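Local coordinates for protein argonaute (Marinitoga piezophila, PDB 5I4A), which uses short 5'-hydroxyl RNA guides to bind complementary single-stranded DNA or RNA targets and cleave them with the help of divalent metal ions, at residues L36-F42 with F60-P64. Coordinates in Å, arbitrary orientation, origin at the centre of the assembly. Residue numbers count along the deposited sequence, not the author numbering.
Sequences LSRVNNF and FQITP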
loop_
_atom_site.group_PDB
_atom_site.type_symbol
_atom_site.label_atom_id
_atom_site.label_comp_id
_atom_site.label_asym_id
_atom_site.label_seq_id
_atom_site.Cartn_x
_atom_site.Cartn_y
_atom_site.Cartn_z
ATOM N N LEU A 36 7.390 12.715 -34.696
ATOM C CA LEU A 36 6.382 13.683 -34.276
ATOM C C LEU A 36 6.173 13.642 -32.767
ATOM O O LEU A 36 5.995 14.686 -32.130
ATOM C CB LEU A 36 5.069 13.425 -35.010
ATOM C CG LEU A 36 5.099 13.753 -36.503
ATOM C CD1 LEU A 36 3.782 13.392 -37.164
ATOM C CD2 LEU A 36 5.426 15.225 -36.706
ATOM N N SER A 37 6.190 12.443 -32.180
ATOM C CA SER A 37 6.053 12.324 -30.733
ATOM C C SER A 37 7.216 12.999 -30.015
ATOM O O SER A 37 7.019 13.692 -29.011
ATOM C CB SER A 37 5.967 10.850 -30.335
ATOM O OG SER A 37 5.006 10.155 -31.110
ATOM N N ARG A 38 8.433 12.813 -30.529
ATOM C CA ARG A 38 9.622 13.325 -29.856
ATOM C C ARG A 38 9.624 14.847 -29.801
ATOM O O ARG A 38 9.942 15.438 -28.762
ATOM C CB ARG A 38 10.873 12.813 -30.571
ATOM C CG ARG A 38 12.148 12.889 -29.755
ATOM C CD ARG A 38 13.358 12.567 -30.616
ATOM N NE ARG A 38 13.914 13.772 -31.224
ATOM C CZ ARG A 38 13.536 14.269 -32.396
ATOM N NH1 ARG A 38 12.596 13.668 -33.114
ATOM N NH2 ARG A 38 14.098 15.372 -32.851
ATOM N N VAL A 39 9.270 15.502 -30.908
ATOM C CA VAL A 39 9.353 16.959 -30.964
ATOM C C VAL A 39 8.158 17.643 -30.313
ATOM O O VAL A 39 8.250 18.825 -29.959
ATOM C CB VAL A 39 9.500 17.440 -32.417
ATOM C CG1 VAL A 39 10.787 16.901 -33.024
ATOM C CG2 VAL A 39 8.301 17.009 -33.240
ATOM N N ASN A 40 7.038 16.945 -30.142
ATOM C CA ASN A 40 5.860 17.522 -29.511
ATOM C C ASN A 40 5.680 17.082 -28.065
ATOM O O ASN A 40 4.746 17.551 -27.408
ATOM C CB ASN A 40 4.601 17.170 -30.311
ATOM C CG ASN A 40 4.503 17.934 -31.618
ATOM O OD1 ASN A 40 3.943 19.029 -31.668
ATOM N ND2 ASN A 40 5.041 17.355 -32.685
ATOM N N ASN A 41 6.545 16.200 -27.559
ATOM C CA ASN A 41 6.409 15.640 -26.212
ATOM C C ASN A 41 5.024 15.031 -26.012
ATOM O O ASN A 41 4.428 15.125 -24.938
ATOM C CB ASN A 41 6.700 16.693 -25.139
ATOM C CG ASN A 41 8.181 16.964 -24.974
ATOM O OD1 ASN A 41 8.994 16.041 -24.981
ATOM N ND2 ASN A 41 8.539 18.235 -24.828
ATOM N N PHE A 42 4.511 14.399 -27.064
ATOM C CA PHE A 42 3.132 13.920 -27.077
ATOM C C PHE A 42 3.045 12.784 -28.079
ATOM O O PHE A 42 3.333 12.986 -29.263
ATOM C CB PHE A 42 2.172 15.053 -27.448
ATOM C CG PHE A 42 0.730 14.742 -27.180
ATOM C CD1 PHE A 42 0.028 13.875 -28.001
ATOM C CD2 PHE A 42 0.069 15.330 -26.113
ATOM C CE1 PHE A 42 -1.300 13.592 -27.758
ATOM C CE2 PHE A 42 -1.262 15.050 -25.866
ATOM C CZ PHE A 42 -1.947 14.180 -26.690
ATOM N N PHE A 60 -3.648 23.872 -30.035
ATOM C CA PHE A 60 -2.556 22.906 -29.939
ATOM C C PHE A 60 -1.693 23.098 -31.183
ATOM O O PHE A 60 -2.050 22.628 -32.269
ATOM C CB PHE A 60 -3.098 21.484 -29.836
ATOM C CG PHE A 60 -2.066 20.455 -29.459
ATOM C CD1 PHE A 60 -1.013 20.159 -30.308
ATOM C CD2 PHE A 60 -2.168 19.760 -28.265
ATOM C CE1 PHE A 60 -0.071 19.209 -29.967
ATOM C CE2 PHE A 60 -1.230 18.806 -27.921
ATOM C CZ PHE A 60 -0.179 18.531 -28.776
ATOM N N GLN A 61 -0.564 23.782 -31.022
ATOM C CA GLN A 61 0.330 24.081 -32.136
ATOM C C GLN A 61 1.340 22.946 -32.271
ATOM O O GLN A 61 2.198 22.759 -31.401
ATOM C CB GLN A 61 1.023 25.422 -31.918
ATOM C CG GLN A 61 0.065 26.600 -31.763
ATOM C CD GLN A 61 -0.544 27.047 -33.080
ATOM O OE1 GLN A 61 -1.519 26.466 -33.559
ATOM N NE2 GLN A 61 0.030 28.089 -33.672
ATOM N N ILE A 62 1.242 22.193 -33.363
ATOM C CA ILE A 62 2.094 21.029 -33.575
ATOM C C ILE A 62 3.428 21.462 -34.172
ATOM O O ILE A 62 3.511 22.405 -34.965
ATOM C CB ILE A 62 1.374 19.995 -34.464
ATOM C CG1 ILE A 62 0.086 19.526 -33.784
ATOM C CG2 ILE A 62 2.270 18.799 -34.763
ATOM C CD1 ILE A 62 -0.719 18.542 -34.605
ATOM N N THR A 63 4.485 20.763 -33.772
ATOM C CA THR A 63 5.847 20.997 -34.242
ATOM C C THR A 63 6.281 19.811 -35.116
ATOM O O THR A 63 5.955 18.670 -34.799
ATOM C CB THR A 63 6.807 21.181 -33.031
ATOM O OG1 THR A 63 6.521 22.425 -32.377
ATOM C CG2 THR A 63 8.274 21.147 -33.435
ATOM N N PRO A 64 7.001 20.067 -36.225
ATOM C CA PRO A 64 7.446 21.367 -36.744
ATOM C C PRO A 64 6.327 22.203 -37.349
ATOM O O PRO A 64 5.218 21.708 -37.551
ATOM C CB PRO A 64 8.469 20.984 -37.815
ATOM C CG PRO A 64 8.056 19.633 -38.260
ATOM C CD PRO A 64 7.516 18.952 -37.039
HETATM O O HOH W 1 3.778 20.894 -29.972
#
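A stretch of chain outside regular secondary structure can be held by one side-chain amide that bonds the backbone NH and CO of a single residue, and the end of helix 29-40 gives a clear case. L36 contributes by side chain and by backbone: its CD2 lies 4.3 Å from CD of P64, while its carbonyl O faces down the helix and accepts two bonds, from N40 N at 3.2 Å and from N40 ND2 at 2.9 Å. Three residues on, V39 sets its CG2 against T63 O at 3.3 Å and also touches the ring of P64, which follows a cis peptide bond. N40 is the centre of the contact. Its carboxamide spans the main chain of T63, OD1 accepting from T63 N at 2.8 Å and ND2 donating to T63 O at 2.7 Å. Because ND2 bonds both T63 O and L36 O, the orientation of the amide is well defined; a water joins OD1 of N40 to O of Q61. N41 then takes a positive phi, and F42 N bonds S37 O at 3.3 Å, closing the helix as F42 comes back toward 60-64. There the edge of F60 meets the face of F42 in a T-shaped stack, with centroids 5.5 Å apart and planes at 83°, beside helix 84-101, whose Y94 and K97 also touch F60. Polar pairing at the helix end and aromatic packing beyond the turn at N41 thus join helix 29-40 to the loop following strand 51-56 within the N-terminal domain, combining a Schellman-type helix end with an asparagine that imitates a peptide group.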